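Local coordinates for protein 4'-phospho-dehydrooxetanocin synthase (Bacillus megaterium, PDB 5UL3) that catalyses the oxidative ring contraction of dAMP to an oxetane aldehyde in oxetanocin A biosynthesis, using cobalamin, a [4Fe-4S] cluster and S-adenosylmethionine, at residues K15-K18 with E19-Q23; I24-K27 with P28-E32; N82-L85 with M86-H89; E110-E113 with H114-P118; V162-T165 with I166-I170. All blocks are in the same frame, centred on the assembly; numbering follows the deposited sequence.

Interaction 1 of 5, residues K15-K18 with E19-Q23; sequences KELK and EIFSQ
K15 opens the last turns of helix 7-21 by offering its carbonyl to E19 N, an i to i+4 bond of 3.2 Å between K15 O and E19 N. Its ammonium bends back to its neighbour in sequence, K15 NZ to E16 OE1 at 2.7 Å, a salt bridge that meets the oxygen nearly along its C-O axis. E16 O then takes I20 N, and the I20 side chain folds over the same oxygen, with I20 CG1 at 3.2 Å from E16 O. L17 carries both kinds of contact. Its carbonyl receives the straight bond from F21 N (L17 O to F21 N 2.8 Å, 167° at the hydrogen) and sits over one face of the F21 ring, while CD2 runs alongside that ring, 4.0 Å from F21 CZ. K18 O accepts a weak bond from S22 N, and K18 NZ bonds to N76 OD1 and the carbonyl of P75. At the next residue, E19 O takes S22 OG and Q23 NE2 from opposite faces of its plane, tying the following turn back to E19. In what is probably the N-terminal domain, L17 and F21 lie against C35, L38 and I31 of helix 28-39 and L61 of strand 60-64.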
# COMPACT_ATOMS: atom_id res chain seq x y z
N LYS A 15 15.85 25.42 -24.88
CA LYS A 15 16.16 25.89 -23.54
C LYS A 15 14.90 26.25 -22.77
O LYS A 15 14.74 25.87 -21.61
CB LYS A 15 17.10 27.10 -23.62
CG LYS A 15 17.15 27.95 -22.36
CD LYS A 15 17.86 29.27 -22.61
CE LYS A 15 17.83 30.15 -21.37
NZ LYS A 15 16.44 30.48 -20.96
N GLU A 16 13.99 26.99 -23.41
CA GLU A 16 12.74 27.35 -22.76
C GLU A 16 11.88 26.12 -22.51
O GLU A 16 11.16 26.05 -21.50
CB GLU A 16 11.97 28.37 -23.59
CG GLU A 16 12.62 29.75 -23.66
CD GLU A 16 12.78 30.39 -22.30
OE1 GLU A 16 13.92 30.47 -21.81
OE2 GLU A 16 11.75 30.79 -21.72
N LEU A 17 11.90 25.16 -23.43
CA LEU A 17 11.11 23.94 -23.26
C LEU A 17 11.67 23.10 -22.12
O LEU A 17 10.90 22.51 -21.34
CB LEU A 17 11.09 23.13 -24.56
CG LEU A 17 10.14 23.66 -25.64
CD1 LEU A 17 10.30 22.87 -26.93
CD2 LEU A 17 8.70 23.64 -25.17
N LYS A 18 13.00 23.03 -22.01
CA LYS A 18 13.62 22.31 -20.90
C LYS A 18 13.17 22.89 -19.56
O LYS A 18 12.99 22.14 -18.58
CB LYS A 18 15.14 22.36 -21.05
CG LYS A 18 15.93 21.49 -20.10
CD LYS A 18 17.38 21.46 -20.58
CE LYS A 18 18.14 20.28 -20.03
NZ LYS A 18 17.67 18.98 -20.60
N GLU A 19 12.98 24.21 -19.49
CA GLU A 19 12.52 24.81 -18.24
C GLU A 19 11.04 24.55 -18.01
O GLU A 19 10.62 24.33 -16.87
CB GLU A 19 12.81 26.32 -18.25
CG GLU A 19 12.48 27.02 -16.93
CD GLU A 19 13.40 26.62 -15.79
OE1 GLU A 19 13.03 26.86 -14.62
OE2 GLU A 19 14.49 26.07 -16.05
N ILE A 20 10.24 24.57 -19.08
CA ILE A 20 8.82 24.25 -18.94
C ILE A 20 8.65 22.81 -18.48
O ILE A 20 7.91 22.52 -17.53
CB ILE A 20 8.08 24.49 -20.26
CG1 ILE A 20 8.08 25.99 -20.60
CG2 ILE A 20 6.65 23.99 -20.12
CD1 ILE A 20 7.62 26.28 -22.02
N PHE A 21 9.35 21.89 -19.15
CA PHE A 21 9.17 20.46 -18.88
C PHE A 21 9.72 20.06 -17.51
O PHE A 21 9.35 18.99 -17.00
CB PHE A 21 9.85 19.63 -19.97
CG PHE A 21 9.19 19.74 -21.34
CD1 PHE A 21 7.95 20.35 -21.50
CD2 PHE A 21 9.82 19.19 -22.45
CE1 PHE A 21 7.36 20.42 -22.76
CE2 PHE A 21 9.24 19.26 -23.71
CZ PHE A 21 8.00 19.88 -23.86
N SER A 22 10.61 20.86 -16.92
CA SER A 22 11.11 20.56 -15.59
C SER A 22 10.02 20.67 -14.53
O SER A 22 10.22 20.16 -13.41
CB SER A 22 12.27 21.49 -15.23
OG SER A 22 11.75 22.76 -14.85
N GLN A 23 8.89 21.29 -14.85
CA GLN A 23 7.79 21.42 -13.88
C GLN A 23 6.88 20.20 -14.01
O GLN A 23 5.75 20.25 -14.50
CB GLN A 23 7.05 22.73 -14.10
CG GLN A 23 7.98 23.91 -13.96
CD GLN A 23 7.40 25.17 -14.54
OE1 GLN A 23 6.29 25.58 -14.20
NE2 GLN A 23 8.14 25.79 -15.45

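Interaction 2 of 5, residues I24-K27 with P28-E32; sequences IWLK and PSEIE
K27, L26 and E30 carry this contact, where the loop after helix 7-21 runs into helix 28-39. K27 stands at the N-cap and works through its backbone: K27 O accepts the first full helical bond, from I31 N at 3.0 Å, with an N-H...O angle of 168°. A weaker, more bent bond from E30 N reaches the same oxygen. The lysine side chain runs out extended, and its CB is squeezed against the next ring, K27 CB to P28 CD being 3.5 Å. First-turn N-H groups have no acceptor one turn back inside the helix, so P28, lacking that hydrogen, costs no helical bond.

L26 turns its isobutyl group onto the helix. L26 CD2 lies 3.7 Å from E30 CG, touching the aliphatic part of the glutamate rather than its carboxylate. I31, the next residue, crosses L26 at about a right angle and brings I31 CD1 to 3.9 Å from L26 CD1. With CG opposite its own backbone N (chi1 167°), E30 brings that methylene across L26, and the bend at chi2 carries the acid onward to a salt bridge with R34.

Chemically, then, the start of the helix is secured by a backbone carbonyl and a small apolar patch, while the charge of E30 is answered one turn further along by R34.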
# COMPACT_ATOMS: atom_id res chain seq x y z
N ILE A 24 7.40 19.07 -13.51
CA ILE A 24 6.77 17.78 -13.76
C ILE A 24 5.47 17.58 -12.99
O ILE A 24 4.77 16.59 -13.24
CB ILE A 24 7.76 16.64 -13.46
CG1 ILE A 24 8.21 16.68 -11.99
CG2 ILE A 24 8.95 16.73 -14.38
CD1 ILE A 24 9.12 15.49 -11.59
N TRP A 25 5.10 18.50 -12.11
CA TRP A 25 3.80 18.44 -11.44
C TRP A 25 2.67 19.01 -12.28
O TRP A 25 1.50 18.76 -11.96
CB TRP A 25 3.86 19.19 -10.12
CG TRP A 25 4.50 20.51 -10.28
CD1 TRP A 25 3.89 21.69 -10.61
CD2 TRP A 25 5.90 20.80 -10.16
NE1 TRP A 25 4.82 22.69 -10.70
CE2 TRP A 25 6.06 22.18 -10.42
CE3 TRP A 25 7.02 20.04 -9.84
CZ2 TRP A 25 7.30 22.80 -10.37
CZ3 TRP A 25 8.25 20.65 -9.80
CH2 TRP A 25 8.38 22.03 -10.06
N LEU A 26 2.96 19.77 -13.33
CA LEU A 26 1.88 20.33 -14.12
C LEU A 26 1.27 19.25 -15.00
O LEU A 26 1.95 18.34 -15.47
CB LEU A 26 2.40 21.47 -15.00
CG LEU A 26 3.07 22.65 -14.29
CD1 LEU A 26 3.73 23.57 -15.32
CD2 LEU A 26 2.04 23.39 -13.42
N LYS A 27 -0.04 19.36 -15.21
CA LYS A 27 -0.74 18.45 -16.09
C LYS A 27 -0.39 18.76 -17.54
O LYS A 27 -0.00 19.88 -17.87
CB LYS A 27 -2.25 18.56 -15.86
CG LYS A 27 -2.60 18.84 -14.39
CD LYS A 27 -4.07 18.59 -14.10
CE LYS A 27 -4.30 18.33 -12.62
NZ LYS A 27 -5.66 17.76 -12.35
N PRO A 28 -0.52 17.77 -18.44
CA PRO A 28 -0.07 17.99 -19.82
C PRO A 28 -0.77 19.14 -20.52
O PRO A 28 -0.16 19.79 -21.37
CB PRO A 28 -0.35 16.63 -20.49
CG PRO A 28 -0.23 15.63 -19.36
CD PRO A 28 -0.86 16.35 -18.18
N SER A 29 -2.04 19.43 -20.19
CA SER A 29 -2.72 20.58 -20.78
C SER A 29 -2.09 21.89 -20.34
O SER A 29 -2.00 22.84 -21.14
CB SER A 29 -4.20 20.55 -20.42
OG SER A 29 -4.87 19.50 -21.10
N GLU A 30 -1.64 21.97 -19.09
CA GLU A 30 -0.97 23.18 -18.61
C GLU A 30 0.42 23.31 -19.21
O GLU A 30 0.86 24.42 -19.55
CB GLU A 30 -0.91 23.17 -17.08
CG GLU A 30 0.04 24.21 -16.46
CD GLU A 30 -0.39 25.66 -16.70
OE1 GLU A 30 -1.61 25.94 -16.75
OE2 GLU A 30 0.51 26.53 -16.83
N ILE A 31 1.14 22.19 -19.35
CA ILE A 31 2.39 22.22 -20.10
C ILE A 31 2.14 22.69 -21.52
O ILE A 31 2.89 23.52 -22.06
CB ILE A 31 3.05 20.82 -20.08
CG1 ILE A 31 3.44 20.42 -18.65
CG2 ILE A 31 4.26 20.76 -21.04
CD1 ILE A 31 4.72 21.06 -18.14
N GLU A 32 1.07 22.20 -22.15
CA GLU A 32 0.80 22.59 -23.54
C GLU A 32 0.49 24.08 -23.63
O GLU A 32 0.94 24.76 -24.56
CB GLU A 32 -0.34 21.74 -24.12
CG GLU A 32 0.16 20.43 -24.78
CD GLU A 32 -0.93 19.41 -25.07
OE1 GLU A 32 -2.09 19.67 -24.70
OE2 GLU A 32 -0.61 18.33 -25.67

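Interaction 3 of 5, residues N82-L85 with M86-H89; sequences NPLL and MRWH
The guanidinium of R87 lies with one face over the backbone of the preceding turn: P83 O is 3.4 Å above its plane and L84 CA 3.6 Å, both offset toward the rim. R87 NH1 lies 3.8 Å from P83 CB, and R87 NH2 is as near L84 CB. A bend at chi3 (-62°) folds the chain back over that turn. The second flat group, the W88 indole, has L85 O at its edge, near the ring plane and 3.5 Å from W88 CE3. Its near benzo carbon also meets a methyl, L85 CD2 to W88 CE3 at 4.1 Å, as the leucine and tryptophan cross. CB of the next residue, H89, lies over one face of the indole, toward the rim.

Both residues belong to the short helix 83-88, which N82 caps. N82 OD1 receives L85 N at 3.0 Å with a nearly straight N-H...O angle of 169°, although the donor stands above the carbonyl plane, and L84 N adds a weak bond. From there the i to i+4 ladder goes from N82 O to M86 N and on to L85 O, which takes H89 N at 2.8 Å as the chain leaves the helix.

Outside partners fix the polar ends. R87 NH1 bonds to the carbonyl of E150, and N82 ND2 to Y62 of strand 60-64. W88 meets F105 and H114 edge-to-face, and L84 and L85 pack on L115 and L111, seating the helix against helix 109-115.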
# COMPACT_ATOMS: atom_id res chain seq x y z
N ASN A 82 13.09 8.22 -29.37
CA ASN A 82 11.65 8.48 -29.30
C ASN A 82 10.86 7.27 -29.80
O ASN A 82 11.05 6.83 -30.95
CB ASN A 82 11.37 9.73 -30.15
CG ASN A 82 9.92 10.14 -30.18
OD1 ASN A 82 9.03 9.32 -30.40
ND2 ASN A 82 9.67 11.42 -29.99
N PRO A 83 9.98 6.69 -28.98
CA PRO A 83 9.33 5.42 -29.36
C PRO A 83 8.25 5.61 -30.40
O PRO A 83 7.98 4.68 -31.17
CB PRO A 83 8.75 4.92 -28.02
CG PRO A 83 8.41 6.19 -27.27
CD PRO A 83 9.55 7.16 -27.65
N LEU A 84 7.62 6.79 -30.43
CA LEU A 84 6.60 7.05 -31.43
C LEU A 84 7.24 7.16 -32.81
O LEU A 84 6.75 6.57 -33.77
CB LEU A 84 5.83 8.33 -31.10
CG LEU A 84 4.65 8.64 -32.02
CD1 LEU A 84 3.58 9.41 -31.24
CD2 LEU A 84 5.07 9.51 -33.25
N LEU A 85 8.32 7.92 -32.91
CA LEU A 85 9.00 8.02 -34.20
C LEU A 85 9.52 6.66 -34.65
O LEU A 85 9.48 6.33 -35.84
CB LEU A 85 10.15 9.03 -34.13
CG LEU A 85 9.74 10.49 -33.87
CD1 LEU A 85 10.97 11.39 -33.68
CD2 LEU A 85 8.83 11.04 -34.97
N MET A 86 10.00 5.85 -33.69
CA MET A 86 10.52 4.54 -34.03
C MET A 86 9.43 3.61 -34.56
O MET A 86 9.67 2.82 -35.48
CB MET A 86 11.22 3.91 -32.82
CG MET A 86 12.00 2.67 -33.15
SD MET A 86 12.85 2.04 -31.69
CE MET A 86 13.95 3.42 -31.35
N ARG A 87 8.22 3.69 -34.00
CA ARG A 87 7.11 2.91 -34.55
C ARG A 87 6.75 3.37 -35.95
O ARG A 87 6.41 2.55 -36.81
CB ARG A 87 5.89 3.00 -33.63
CG ARG A 87 6.08 2.31 -32.30
CD ARG A 87 4.76 2.25 -31.51
NE ARG A 87 4.21 3.56 -31.15
CZ ARG A 87 4.47 4.21 -30.01
NH1 ARG A 87 5.29 3.68 -29.11
NH2 ARG A 87 3.90 5.37 -29.79
N TRP A 88 6.81 4.68 -36.19
CA TRP A 88 6.47 5.23 -37.50
C TRP A 88 7.52 4.88 -38.56
O TRP A 88 7.17 4.54 -39.70
CB TRP A 88 6.30 6.75 -37.39
CG TRP A 88 6.48 7.49 -38.68
CD1 TRP A 88 5.62 7.52 -39.75
CD2 TRP A 88 7.59 8.31 -39.03
NE1 TRP A 88 6.14 8.31 -40.75
CE2 TRP A 88 7.34 8.81 -40.33
CE3 TRP A 88 8.77 8.68 -38.38
CZ2 TRP A 88 8.24 9.66 -40.98
CZ3 TRP A 88 9.65 9.52 -39.03
CH2 TRP A 88 9.38 9.99 -40.32
N HIS A 89 8.80 4.91 -38.20
CA HIS A 89 9.89 4.69 -39.16
C HIS A 89 11.10 4.16 -38.40
O HIS A 89 11.89 4.94 -37.86
CB HIS A 89 10.22 5.98 -39.90
CG HIS A 89 11.12 5.80 -41.10
ND1 HIS A 89 12.05 4.79 -41.21
CD2 HIS A 89 11.23 6.54 -42.23
CE1 HIS A 89 12.69 4.91 -42.36
NE2 HIS A 89 12.21 5.96 -43.00

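Interaction 4 of 5, residues E110-E113 with H114-P118; sequences ELYE and HLELP
L115 N donates to Y112 O at 2.9 Å, and E116 N to E113 O at 3.2 Å; in each case the donor stands well above the carbonyl plane. The i to i+4 bonds are weak by comparison: H114 N to E110 O is 3.4 Å, and L115 N to L111 O is bent. These i to i+3 bonds are consistent with a tighter last turn of helix 109-115, before the inverse gamma turn centred on E116.

Side chains follow the same turns. The H114 imidazole sets its edge to E110 O, with H114 CD2 3.1 Å from that oxygen, which lies in the ring plane. Y112 has two conformers; in the one described, E116 OE1 lies 3.2 Å from Y112 CE1 at the ring's edge, with ring and carboxylate planes 71° apart. An anti placement of Y112 CG relative to N (chi1 -163°) swings that ring toward the C-terminal end and E116. L111 CG and L115 CD1 touch loosely at 4.5 Å.

Around this end, R49 bonds L115 O and, in the same conformer, Y112 OH. L111 and H114 face helix 83-88, while L115 packs on strands 49-53 and 60-64.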
# COMPACT_ATOMS: atom_id res chain seq x y z
N GLU A 110 2.13 9.81 -43.15
CA GLU A 110 1.68 8.84 -42.15
C GLU A 110 2.06 9.25 -40.73
O GLU A 110 1.46 8.74 -39.78
CB GLU A 110 2.25 7.45 -42.46
CG GLU A 110 1.64 6.78 -43.69
CD GLU A 110 2.26 5.42 -43.98
OE1 GLU A 110 3.34 5.13 -43.44
OE2 GLU A 110 1.65 4.64 -44.75
N LEU A 111 3.04 10.14 -40.56
CA LEU A 111 3.44 10.55 -39.22
C LEU A 111 2.29 11.25 -38.50
O LEU A 111 2.11 11.09 -37.29
CB LEU A 111 4.67 11.44 -39.28
CG LEU A 111 5.21 11.96 -37.94
CD1 LEU A 111 5.47 10.83 -36.95
CD2 LEU A 111 6.48 12.78 -38.15
N TYR A 112 1.50 12.03 -39.25
CA TYR A 112 0.36 12.72 -38.63
C TYR A 112 -0.57 11.73 -37.96
O TYR A 112 -1.04 11.99 -36.84
CB TYR A 112 -0.40 13.55 -39.67
CG TYR A 112 -1.31 14.59 -39.05
CD1 TYR A 112 -2.49 14.22 -38.42
CD2 TYR A 112 -1.00 15.94 -39.11
CE1 TYR A 112 -3.33 15.17 -37.85
CE2 TYR A 112 -1.83 16.90 -38.54
CZ TYR A 112 -3.00 16.51 -37.91
OH TYR A 112 -3.82 17.45 -37.35
N GLU A 113 -0.85 10.60 -38.60
CA GLU A 113 -1.73 9.60 -38.02
C GLU A 113 -1.17 9.09 -36.70
O GLU A 113 -1.93 8.87 -35.75
CB GLU A 113 -1.94 8.45 -39.01
CG GLU A 113 -2.48 8.91 -40.37
CD GLU A 113 -2.30 7.87 -41.49
OE1 GLU A 113 -2.33 6.65 -41.21
OE2 GLU A 113 -2.14 8.29 -42.66
N HIS A 114 0.15 8.88 -36.63
CA HIS A 114 0.76 8.44 -35.37
C HIS A 114 0.57 9.49 -34.28
O HIS A 114 0.52 9.13 -33.09
CB HIS A 114 2.24 8.12 -35.56
CG HIS A 114 2.50 6.87 -36.35
ND1 HIS A 114 2.80 5.67 -35.76
CD2 HIS A 114 2.48 6.63 -37.69
CE1 HIS A 114 2.97 4.74 -36.69
NE2 HIS A 114 2.77 5.30 -37.87
N LEU A 115 0.44 10.77 -34.64
CA LEU A 115 0.31 11.83 -33.65
C LEU A 115 -1.12 12.06 -33.20
O LEU A 115 -1.35 12.87 -32.30
CB LEU A 115 0.88 13.14 -34.19
CG LEU A 115 2.39 13.11 -34.40
CD1 LEU A 115 2.85 14.42 -35.03
CD2 LEU A 115 3.06 12.87 -33.05
N GLU A 116 -2.09 11.37 -33.82
CA GLU A 116 -3.49 11.44 -33.39
C GLU A 116 -3.70 10.42 -32.27
O GLU A 116 -4.26 9.34 -32.46
CB GLU A 116 -4.41 11.19 -34.58
CG GLU A 116 -4.30 12.28 -35.64
CD GLU A 116 -5.46 12.28 -36.64
OE1 GLU A 116 -5.84 13.37 -37.12
OE2 GLU A 116 -5.98 11.18 -36.95
N LEU A 117 -3.18 10.78 -31.10
CA LEU A 117 -3.22 9.87 -29.96
C LEU A 117 -4.65 9.72 -29.43
O LEU A 117 -5.38 10.72 -29.32
CB LEU A 117 -2.30 10.37 -28.84
CG LEU A 117 -0.81 10.51 -29.17
CD1 LEU A 117 -0.04 10.87 -27.90
CD2 LEU A 117 -0.28 9.22 -29.75
N PRO A 118 -5.07 8.51 -29.06
CA PRO A 118 -6.34 8.36 -28.36
C PRO A 118 -6.23 8.95 -26.96
O PRO A 118 -5.14 9.23 -26.46
CB PRO A 118 -6.56 6.85 -28.30
CG PRO A 118 -5.19 6.28 -28.34
CD PRO A 118 -4.34 7.23 -29.18

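Interaction 5 of 5, residues V162-T165 with I166-I170; sequences VGTT and INQII
T165 and Q168 form a capping box at the start of helix 166-176, within the B12-binding Rossmann domain, on the connection that leaves strand 154-159.

Hydrogen bonds come first. Q168 N donates to T165 OG1 at 3.1 Å, and in return T165 N donates to Q168 OE1 at 3.0 Å. This return bond is straight (166° at the hydrogen) and meets the amide oxygen in its carbonyl plane, on a lone pair. So the threonine hydroxyl covers a backbone N-H of the first turn, and the glutamine amide reaches back to hold the residue before the helix. With chi1 at 64°, T165 OG1 sits between its own N and carbonyl carbon, turned to Q168. The backbone joins in as well: T165 O accepts from I169 N at 2.8 Å, the first i to i+4 bond.

Apolar contacts flank the box. T164 places its methyl against the helix, CG2 being 3.7 Å from Q168 CB and 4.0 Å from I169 CG1, and I158 of strand 154-159 touches both T164 and I169. On another side of the helix, I166 and I170 lean on L199 of helix 190-205.

At the backbone angles of G163, with phi positive at 99°, a side chain would collide with V162 O, which calls for glycine. Packing is close inside the box itself, where the extended glutamine chain passes the hydroxyl with Q168 CG 3.1 Å from T165 OG1.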
# COMPACT_ATOMS: atom_id res chain seq x y z
N VAL A 162 -9.05 13.15 -3.59
CA VAL A 162 -8.98 14.59 -3.35
C VAL A 162 -10.36 15.23 -3.45
O VAL A 162 -10.47 16.44 -3.68
CB VAL A 162 -7.96 15.28 -4.28
CG1 VAL A 162 -6.53 14.74 -4.01
CG2 VAL A 162 -8.33 15.12 -5.76
N GLY A 163 -11.42 14.44 -3.30
CA GLY A 163 -12.76 14.96 -3.15
C GLY A 163 -13.62 14.97 -4.39
O GLY A 163 -14.79 15.34 -4.30
N THR A 164 -13.09 14.57 -5.55
CA THR A 164 -13.88 14.56 -6.77
C THR A 164 -15.08 13.63 -6.61
O THR A 164 -14.92 12.45 -6.28
CB THR A 164 -13.02 14.13 -7.96
OG1 THR A 164 -11.79 14.88 -7.95
CG2 THR A 164 -13.76 14.40 -9.27
N THR A 165 -16.28 14.16 -6.85
CA THR A 165 -17.50 13.40 -6.67
C THR A 165 -17.87 12.60 -7.92
O THR A 165 -17.36 12.86 -9.02
CB THR A 165 -18.67 14.32 -6.33
OG1 THR A 165 -18.91 15.20 -7.43
CG2 THR A 165 -18.36 15.15 -5.08
N ILE A 166 -18.80 11.66 -7.74
CA ILE A 166 -19.33 10.88 -8.86
C ILE A 166 -19.84 11.80 -9.98
O ILE A 166 -19.54 11.59 -11.15
CB ILE A 166 -20.44 9.92 -8.38
CG1 ILE A 166 -19.87 8.80 -7.51
CG2 ILE A 166 -21.16 9.32 -9.57
CD1 ILE A 166 -20.95 7.95 -6.83
N ASN A 167 -20.61 12.82 -9.62
CA ASN A 167 -21.14 13.70 -10.67
C ASN A 167 -20.03 14.54 -11.31
O ASN A 167 -20.12 14.87 -12.50
CB ASN A 167 -22.25 14.59 -10.11
CG ASN A 167 -23.53 13.81 -9.82
OD1 ASN A 167 -23.76 12.73 -10.37
ND2 ASN A 167 -24.38 14.37 -8.97
N GLN A 168 -18.98 14.89 -10.55
CA GLN A 168 -17.86 15.59 -11.16
C GLN A 168 -17.07 14.67 -12.09
O GLN A 168 -16.55 15.12 -13.12
CB GLN A 168 -16.95 16.18 -10.08
CG GLN A 168 -17.62 17.33 -9.31
CD GLN A 168 -16.78 17.86 -8.16
OE1 GLN A 168 -16.13 17.11 -7.43
NE2 GLN A 168 -16.78 19.18 -7.99
N ILE A 169 -16.97 13.39 -11.75
CA ILE A 169 -16.32 12.44 -12.66
C ILE A 169 -17.05 12.42 -13.99
O ILE A 169 -16.44 12.55 -15.06
CB ILE A 169 -16.27 11.04 -12.04
CG1 ILE A 169 -15.29 11.02 -10.87
CG2 ILE A 169 -15.93 10.00 -13.14
CD1 ILE A 169 -15.49 9.82 -9.95
N ILE A 170 -18.38 12.27 -13.95
CA ILE A 170 -19.16 12.16 -15.19
C ILE A 170 -19.03 13.44 -16.00
O ILE A 170 -18.83 13.40 -17.23
CB ILE A 170 -20.63 11.83 -14.88
CG1 ILE A 170 -20.74 10.50 -14.13
CG2 ILE A 170 -21.46 11.82 -16.16
CD1 ILE A 170 -20.21 9.31 -14.92

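In the fold
Interactions 1 and 2 are consecutive, on helices 7-21 and 28-39, and meet through I31: its CG2 lies 3.6 Å from F21 CE1 and its CD1 3.6 Å from I20 O. Interactions 3 and 4 form a second touching pair, where L84 CD1 comes 3.6 Å from H114 O and L85 CD2 3.9 Å from L111 CD1. The two pairs do not touch; the centres of interactions 1 and 3 are about 23 Å apart, and strand 60-64 has side chains of both pairs against it. All four, probably in the N-terminal domain, lie away from the cofactors. Interaction 5, about 8 Å from interaction 2 at the nearest atoms, comes closer, with the I169 side chain about 12 Å from cobalamin.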